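Local coordinates for protein 3-deoxy-D-manno-octulosonate 8-phosphate phosphatase KdsC (Haemophilus influenzae Rd, PDB 1K1E) that hydrolyses 3-deoxy-D-manno-octulosonate 8-phosphate to 3-deoxy-D-manno-octulosonate and inorganic phosphate, using magnesium as its cofactor, at residues A[11-15]-A[16-20]; A[63-66]-A[67-71]; A[79-83]-A[84-88]. One frame throughout, in Å; residues are numbered along the deposited sequence.

Contact 1: residues A[11-15]-A[16-20]; sequences VITDV and DGVLT. With CO (cobalt (II) ion), chain M.
D14 and D16 hold one cobalt ion between them, D14 through its carboxylate and D16 through its backbone carbonyl. Together with V18 they fit the DxDx(T/V) signature of the haloacid dehalogenase (HAD) phosphatases, set where the central strand 10-14 of the parallel sheet runs into a loop. Metal binding here illustrates how a sharp turn can bring a side chain and a main-chain oxygen to the same point. The packed side of the turn faces away from the metal. V15 O reaches over the bend and accepts from two amides, V18 N at 3.1 Å and L19 N at 2.8 Å, and more weakly from T20 N; L19 N lies in the plane of the carbonyl, whereas V18 N stands 49° out of it. V18 and L19 fold back against the strand: V18 CG1 comes within 3.4 Å of T13 OG1, and L19 CG sits over D14 O at 3.6 Å. T13, with OG1 anti to its backbone N (chi1 -177°), gives its hydroxyl proton to that same D14 O, on a lone pair. G17 N, in turn, donates to T20 OG1, tying the far end of the turn to its middle. F148 of helix 147-158 and I105 of the neighbouring strand cover this side.

The metal side is wetter. Three waters occupy half of the six cobalt positions, and D107 completes the set. D14 OD1 takes a hydrogen from one of these waters and also pairs with K84, while the D16 carboxylate turns from the metal to form a salt bridge with K34. V38 of a second subunit packs on D16. D14 OD2 lies 2.0 Å from the cobalt and D16 O 2.2 Å.

Contact 2: residues A[63-66]-A[67-71]; sequences PILR and RRIAD
I69 and L65 meet one helical turn apart, and the path of the I69 side chain is a compact example of how a residue in a helix packs against the turn before it. Its backbone amide is already committed, donating to L65 O at 3.0 Å in a nearly straight bond (172°). From there CB passes 3.5 Å from L65 O and a similar distance from R66 O. With CG1 anti to the carbonyl carbon (chi1 -77°), the chain leans back over the preceding turn, and CG1 comes to 3.4 Å from L65 O. The extended second torsion carries CD1 onward to L65 CG, at 4.1 Å, where the two branched chains touch. I69 also packs on F77, I74 and V56, while L65 lies against F36, S58 and V15.

Away from L65 and I69 the helix carries charged ends. R67 CB lies 3.4 Å from P63 O, beyond which the chain bends at its second torsion and brings NE to D71 OD1 at 3.1 Å, a salt bridge whose hydrogen bond is weak. D71 OD2 is in turn hydrogen-bonded to Y26 OH of a third subunit, a hydroxyl that R68 NH1 also reaches. R66, extended from CG to NE, runs beside strand 76-79 to a salt bridge with D61.

The face with L65 and I69 thus packs on strands 53-58 and 76-79, and the face with R67 and R68 meets a third subunit, as befits the amphipathic crossover helix of a beta-alpha-beta unit in a Rossmann-like HAD fold.

Contact 3: residues A[79-83]-A[84-88]; sequences LGKLE and KETAC. With HG (mercury (II) ion), chain N; SO4 (sulfate ion), chain O.
E83 is the N-cap of helix 84-95 and caps the amide of T86, which lies in the first turn and has no helical carbonyl to bond. E83 OE2 takes the hydrogen of T86 N at 2.7 Å on its syn lone pair, with the N-H pointing well at it (158°). The carboxylate gets there because CG stands anti to the backbone N (chi1 -178°) and the chain then bends at its second torsion, turning back over the first turn. Being negative, it probably also suits the positive end of the helix dipole. E85 CB lies 3.3 Å from the same oxygen, E83 OE2. A second-shell water bridges E83 OE2 and E85 OE1, donating weakly to both.

Another water spans the junction, donating to L82 O and accepting from K84 N. K81 runs its extended chain across T86, and its CD lies 4.3 Å from A87 CB.

On the active-site side of the helix start is K84, a residue that by similarity binds substrate. Extended beyond CG, it points its ammonium at a sulfate, with a good bond to O1 and a weak one to O4, and besides its pairing with D14 it forms a salt bridge with D111. The anion, also held by G59 N, sits beside the cobalt centre, consistent with its marking a phosphate pocket. L82 borders it with CD2, and V175 of a second subunit packs on L82. One turn farther along the helix, C88, A114 O and C118 bind a mercury ion, with C88 SG at 2.4 Å from the metal.

From the N terminus, strand 10-14 ends in contact 1, whose loop leads toward strand 23-27. After strand 53-58, contact 2 forms within the crossover helix 63-72; strand 76-79 then runs into contact 3, at the start of helix 84-95. Contact 1 closes a turn, contact 2 lies within a helix and contact 3 caps one; all are local and in series, none nested or crossed. They meet in space nonetheless. The salt bridge from D14 to K84, 2.8 Å between OD1 and NZ, joins contacts 1 and 3 at the metal site. L65 of contact 2 packs on V15 and L79, tying the crossover helix to the central strand's end and to the outermost strand of this chain's sheet, 76-79.

Contact 1: residues A[11-15]-A[16-20]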
loop_
_atom_site.group_PDB
_atom_site.type_symbol
_atom_site.label_atom_id
_atom_site.label_comp_id
_atom_site.label_asym_id
_atom_site.label_seq_id
_atom_site.Cartn_x
_atom_site.Cartn_y
_atom_site.Cartn_z
ATOM N N VAL A 11 -26.797 -2.571 7.392
ATOM C CA VAL A 11 -25.653 -2.972 6.564
ATOM C C VAL A 11 -24.711 -3.689 7.494
ATOM O O VAL A 11 -24.339 -3.161 8.555
ATOM C CB VAL A 11 -24.950 -1.766 6.020
ATOM C CG1 VAL A 11 -23.569 -2.176 5.377
ATOM C CG2 VAL A 11 -25.837 -1.113 5.014
ATOM N N ILE A 12 -24.390 -4.930 7.158
ATOM C CA ILE A 12 -23.406 -5.722 7.927
ATOM C C ILE A 12 -22.148 -5.801 7.025
ATOM O O ILE A 12 -22.239 -6.193 5.816
ATOM C CB ILE A 12 -23.908 -7.172 8.136
ATOM C CG1 ILE A 12 -25.133 -7.185 9.038
ATOM C CG2 ILE A 12 -22.798 -8.043 8.778
ATOM C CD1 ILE A 12 -25.796 -8.547 8.979
ATOM N N THR A 13 -20.995 -5.500 7.603
ATOM C CA THR A 13 -19.784 -5.544 6.833
ATOM C C THR A 13 -18.704 -6.468 7.415
ATOM O O THR A 13 -18.419 -6.491 8.628
ATOM C CB THR A 13 -19.177 -4.104 6.638
ATOM O OG1 THR A 13 -18.009 -4.207 5.814
ATOM C CG2 THR A 13 -18.706 -3.522 7.917
ATOM N N ASP A 14 -18.144 -7.284 6.528
ATOM C CA ASP A 14 -17.007 -8.114 6.874
ATOM C C ASP A 14 -15.878 -7.094 7.110
ATOM O O ASP A 14 -15.967 -5.913 6.746
ATOM C CB ASP A 14 -16.621 -9.019 5.673
ATOM C CG ASP A 14 -15.268 -9.652 5.838
ATOM O OD1 ASP A 14 -14.946 -10.085 6.958
ATOM O OD2 ASP A 14 -14.543 -9.737 4.839
ATOM N N VAL A 15 -14.804 -7.525 7.770
ATOM C CA VAL A 15 -13.695 -6.614 7.993
ATOM C C VAL A 15 -12.486 -6.774 7.061
ATOM O O VAL A 15 -12.191 -5.902 6.252
ATOM C CB VAL A 15 -13.154 -6.724 9.488
ATOM C CG1 VAL A 15 -11.887 -5.901 9.675
ATOM C CG2 VAL A 15 -14.263 -6.227 10.434
ATOM N N ASP A 16 -11.791 -7.892 7.173
ATOM C CA ASP A 16 -10.556 -8.016 6.371
ATOM C C ASP A 16 -10.841 -8.201 4.929
ATOM O O ASP A 16 -11.540 -9.118 4.576
ATOM C CB ASP A 16 -9.714 -9.164 6.907
ATOM C CG ASP A 16 -9.309 -8.923 8.354
ATOM O OD1 ASP A 16 -8.609 -7.905 8.582
ATOM O OD2 ASP A 16 -9.741 -9.694 9.241
ATOM N N GLY A 17 -10.306 -7.327 4.079
ATOM C CA GLY A 17 -10.549 -7.514 2.652
ATOM C C GLY A 17 -11.683 -6.639 2.162
ATOM O O GLY A 17 -11.860 -6.473 0.941
ATOM N N VAL A 18 -12.445 -6.073 3.129
ATOM C CA VAL A 18 -13.545 -5.188 2.805
ATOM C C VAL A 18 -13.238 -3.828 3.407
ATOM O O VAL A 18 -13.036 -2.879 2.676
ATOM C CB VAL A 18 -14.877 -5.746 3.313
ATOM C CG1 VAL A 18 -15.996 -4.752 3.106
ATOM C CG2 VAL A 18 -15.209 -7.009 2.487
ATOM N N LEU A 19 -13.138 -3.748 4.730
ATOM C CA LEU A 19 -12.786 -2.455 5.348
ATOM C C LEU A 19 -11.265 -2.244 5.310
ATOM O O LEU A 19 -10.789 -1.161 5.622
ATOM C CB LEU A 19 -13.249 -2.418 6.796
ATOM C CG LEU A 19 -14.783 -2.508 6.930
ATOM C CD1 LEU A 19 -15.065 -2.374 8.487
ATOM C CD2 LEU A 19 -15.436 -1.300 6.165
ATOM N N THR A 20 -10.523 -3.283 4.960
ATOM C CA THR A 20 -9.067 -3.276 4.810
ATOM C C THR A 20 -8.739 -3.844 3.400
ATOM O O THR A 20 -9.629 -4.392 2.719
ATOM C CB THR A 20 -8.354 -4.175 5.828
ATOM O OG1 THR A 20 -8.478 -5.533 5.417
ATOM C CG2 THR A 20 -8.916 -3.970 7.264
HETATM CO CO CO M . -12.861 -10.826 4.413
HETATM O O HOH W 1 -12.550 -10.965 6.568
HETATM O O HOH W 2 -11.026 -11.660 3.852
HETATM O O HOH W 3 -13.964 -12.645 4.503
#

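Contact 2: residues A[63-66]-A[67-71]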
loop_
_atom_site.group_PDB
_atom_site.type_symbol
_atom_site.label_atom_id
_atom_site.label_comp_id
_atom_site.label_asym_id
_atom_site.label_seq_id
_atom_site.Cartn_x
_atom_site.Cartn_y
_atom_site.Cartn_z
ATOM N N PRO A 63 -8.265 -5.929 19.982
ATOM C CA PRO A 63 -8.549 -4.657 20.608
ATOM C C PRO A 63 -8.324 -3.552 19.566
ATOM O O PRO A 63 -8.842 -2.442 19.720
ATOM C CB PRO A 63 -7.578 -4.660 21.815
ATOM C CG PRO A 63 -6.498 -5.530 21.388
ATOM C CD PRO A 63 -7.146 -6.624 20.649
ATOM N N ILE A 64 -7.596 -3.859 18.489
ATOM C CA ILE A 64 -7.433 -2.853 17.405
ATOM C C ILE A 64 -8.787 -2.684 16.709
ATOM O O ILE A 64 -9.279 -1.595 16.518
ATOM C CB ILE A 64 -6.391 -3.279 16.352
ATOM C CG1 ILE A 64 -5.044 -3.512 17.027
ATOM C CG2 ILE A 64 -6.291 -2.151 15.300
ATOM C CD1 ILE A 64 -3.927 -4.073 16.126
ATOM N N LEU A 65 -9.368 -3.788 16.290
ATOM C CA LEU A 65 -10.682 -3.726 15.673
ATOM C C LEU A 65 -11.717 -3.099 16.610
ATOM O O LEU A 65 -12.555 -2.341 16.190
ATOM C CB LEU A 65 -11.103 -5.152 15.200
ATOM C CG LEU A 65 -12.449 -5.150 14.453
ATOM C CD1 LEU A 65 -12.535 -4.163 13.273
ATOM C CD2 LEU A 65 -12.672 -6.538 13.934
ATOM N N ARG A 66 -11.658 -3.387 17.902
ATOM C CA ARG A 66 -12.616 -2.792 18.812
ATOM C C ARG A 66 -12.479 -1.270 18.931
ATOM O O ARG A 66 -13.456 -0.559 19.050
ATOM C CB ARG A 66 -12.485 -3.519 20.157
ATOM C CG ARG A 66 -13.225 -4.882 20.078
ATOM C CD ARG A 66 -13.012 -5.741 21.314
ATOM N NE ARG A 66 -13.692 -7.052 21.243
ATOM C CZ ARG A 66 -14.918 -7.290 21.700
ATOM N NH1 ARG A 66 -15.624 -6.321 22.239
ATOM N NH2 ARG A 66 -15.407 -8.529 21.723
ATOM N N ARG A 67 -11.247 -0.796 18.836
ATOM C CA ARG A 67 -10.979 0.627 18.912
ATOM C C ARG A 67 -11.584 1.300 17.678
ATOM O O ARG A 67 -12.199 2.349 17.773
ATOM C CB ARG A 67 -9.474 0.856 18.961
ATOM C CG ARG A 67 -9.056 2.385 18.988
ATOM C CD ARG A 67 -9.875 3.145 19.949
ATOM N NE ARG A 67 -9.573 4.576 19.955
ATOM C CZ ARG A 67 -8.902 5.201 20.916
ATOM N NH1 ARG A 67 -8.471 4.499 21.960
ATOM N NH2 ARG A 67 -8.661 6.530 20.832
ATOM N N ARG A 68 -11.426 0.673 16.521
ATOM C CA ARG A 68 -11.983 1.248 15.287
ATOM C C ARG A 68 -13.495 1.278 15.403
ATOM O O ARG A 68 -14.118 2.296 15.091
ATOM C CB ARG A 68 -11.520 0.418 14.086
ATOM C CG ARG A 68 -12.018 0.934 12.637
ATOM C CD ARG A 68 -11.807 2.415 12.462
ATOM N NE ARG A 68 -12.160 2.843 11.126
ATOM C CZ ARG A 68 -12.219 4.098 10.721
ATOM N NH1 ARG A 68 -11.942 5.109 11.566
ATOM N NH2 ARG A 68 -12.601 4.322 9.454
ATOM N N ILE A 69 -14.094 0.164 15.834
ATOM C CA ILE A 69 -15.543 0.101 16.027
ATOM C C ILE A 69 -16.076 1.211 16.974
ATOM O O ILE A 69 -17.078 1.879 16.688
ATOM C CB ILE A 69 -15.902 -1.244 16.567
ATOM C CG1 ILE A 69 -15.854 -2.277 15.409
ATOM C CG2 ILE A 69 -17.273 -1.184 17.250
ATOM C CD1 ILE A 69 -15.970 -3.718 15.899
ATOM N N ALA A 70 -15.360 1.423 18.062
ATOM C CA ALA A 70 -15.711 2.448 19.071
ATOM C C ALA A 70 -15.594 3.847 18.491
ATOM O O ALA A 70 -16.487 4.677 18.682
ATOM C CB ALA A 70 -14.797 2.274 20.321
ATOM N N ASP A 71 -14.498 4.116 17.761
ATOM C CA ASP A 71 -14.329 5.422 17.128
ATOM C C ASP A 71 -15.469 5.713 16.158
ATOM O O ASP A 71 -15.892 6.848 16.028
ATOM C CB ASP A 71 -13.023 5.503 16.325
ATOM C CG ASP A 71 -11.806 5.670 17.176
ATOM O OD1 ASP A 71 -11.950 5.800 18.423
ATOM O OD2 ASP A 71 -10.682 5.680 16.585
#

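Contact 3: residues A[79-83]-A[84-88]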
loop_
_atom_site.group_PDB
_atom_site.type_symbol
_atom_site.label_atom_id
_atom_site.label_comp_id
_atom_site.label_asym_id
_atom_site.label_seq_id
_atom_site.Cartn_x
_atom_site.Cartn_y
_atom_site.Cartn_z
ATOM N N LEU A 79 -17.677 -10.539 16.637
ATOM C CA LEU A 79 -16.238 -10.738 16.398
ATOM C C LEU A 79 -15.795 -12.096 16.907
ATOM O O LEU A 79 -16.348 -12.623 17.889
ATOM C CB LEU A 79 -15.433 -9.610 17.082
ATOM C CG LEU A 79 -15.914 -8.156 16.797
ATOM C CD1 LEU A 79 -15.020 -7.127 17.482
ATOM C CD2 LEU A 79 -15.886 -7.872 15.277
ATOM N N GLY A 80 -14.842 -12.679 16.190
ATOM C CA GLY A 80 -14.313 -13.978 16.555
ATOM C C GLY A 80 -15.093 -15.155 16.019
ATOM O O GLY A 80 -14.673 -16.300 16.197
ATOM N N LYS A 81 -16.220 -14.890 15.364
ATOM C CA LYS A 81 -17.066 -15.976 14.825
ATOM C C LYS A 81 -16.765 -16.294 13.387
ATOM O O LYS A 81 -16.851 -15.427 12.517
ATOM C CB LYS A 81 -18.557 -15.641 14.949
ATOM C CG LYS A 81 -19.369 -16.912 14.876
ATOM C CD LYS A 81 -20.766 -16.748 15.347
ATOM C CE LYS A 81 -21.300 -18.137 15.635
ATOM N NZ LYS A 81 -22.620 -18.121 16.316
ATOM N N LEU A 82 -16.451 -17.550 13.116
ATOM C CA LEU A 82 -16.115 -17.919 11.744
ATOM C C LEU A 82 -17.290 -18.411 10.938
ATOM O O LEU A 82 -17.217 -18.509 9.710
ATOM C CB LEU A 82 -15.000 -18.971 11.725
ATOM C CG LEU A 82 -13.592 -18.374 11.729
ATOM C CD1 LEU A 82 -12.521 -19.473 11.615
ATOM C CD2 LEU A 82 -13.488 -17.426 10.537
ATOM N N GLU A 83 -18.379 -18.694 11.618
ATOM C CA GLU A 83 -19.581 -19.184 10.956
ATOM C C GLU A 83 -20.501 -17.990 10.860
ATOM O O GLU A 83 -21.322 -17.705 11.759
ATOM C CB GLU A 83 -20.199 -20.310 11.778
ATOM C CG GLU A 83 -21.418 -20.910 11.158
ATOM C CD GLU A 83 -22.666 -20.098 11.421
ATOM O OE1 GLU A 83 -23.037 -19.977 12.609
ATOM O OE2 GLU A 83 -23.279 -19.582 10.443
ATOM N N LYS A 84 -20.398 -17.323 9.715
ATOM C CA LYS A 84 -21.127 -16.092 9.509
ATOM C C LYS A 84 -22.615 -16.121 9.244
ATOM O O LYS A 84 -23.280 -15.136 9.532
ATOM C CB LYS A 84 -20.416 -15.270 8.413
ATOM C CG LYS A 84 -19.001 -14.905 8.856
ATOM C CD LYS A 84 -18.322 -13.950 7.859
ATOM C CE LYS A 84 -16.867 -13.622 8.323
ATOM N NZ LYS A 84 -16.390 -12.464 7.500
ATOM N N GLU A 85 -23.163 -17.226 8.747
ATOM C CA GLU A 85 -24.597 -17.210 8.496
ATOM C C GLU A 85 -25.446 -17.012 9.769
ATOM O O GLU A 85 -26.420 -16.287 9.742
ATOM C CB GLU A 85 -25.058 -18.507 7.822
ATOM C CG GLU A 85 -26.595 -18.523 7.628
ATOM C CD GLU A 85 -27.112 -19.900 7.189
ATOM O OE1 GLU A 85 -26.312 -20.640 6.562
ATOM O OE2 GLU A 85 -28.300 -20.228 7.457
ATOM N N THR A 86 -25.125 -17.665 10.883
ATOM C CA THR A 86 -25.971 -17.411 12.020
ATOM C C THR A 86 -25.648 -16.030 12.637
ATOM O O THR A 86 -26.540 -15.411 13.214
ATOM C CB THR A 86 -25.844 -18.508 13.077
ATOM O OG1 THR A 86 -24.507 -18.589 13.493
ATOM C CG2 THR A 86 -26.275 -19.859 12.468
ATOM N N ALA A 87 -24.409 -15.546 12.479
ATOM C CA ALA A 87 -24.016 -14.244 12.997
ATOM C C ALA A 87 -24.906 -13.241 12.299
ATOM O O ALA A 87 -25.344 -12.269 12.926
ATOM C CB ALA A 87 -22.526 -13.885 12.703
ATOM N N CYS A 88 -25.189 -13.447 11.008
ATOM C CA CYS A 88 -26.060 -12.501 10.316
ATOM C C CYS A 88 -27.400 -12.407 10.991
ATOM O O CYS A 88 -27.877 -11.311 11.273
ATOM C CB CYS A 88 -26.390 -12.838 8.829
ATOM S SG CYS A 88 -24.861 -12.718 7.800
HETATM HG HG HG N . -25.923 -11.322 6.175
HETATM S S SO4 O . -13.198 -13.675 8.228
HETATM O O1 SO4 O . -14.171 -13.892 7.153
HETATM O O2 SO4 O . -11.870 -13.475 7.577
HETATM O O3 SO4 O . -13.128 -14.827 9.112
HETATM O O4 SO4 O . -13.691 -12.479 8.958
HETATM O O HOH W 4 -19.034 -18.470 7.193
HETATM O O HOH W 5 -24.794 -22.265 9.049
#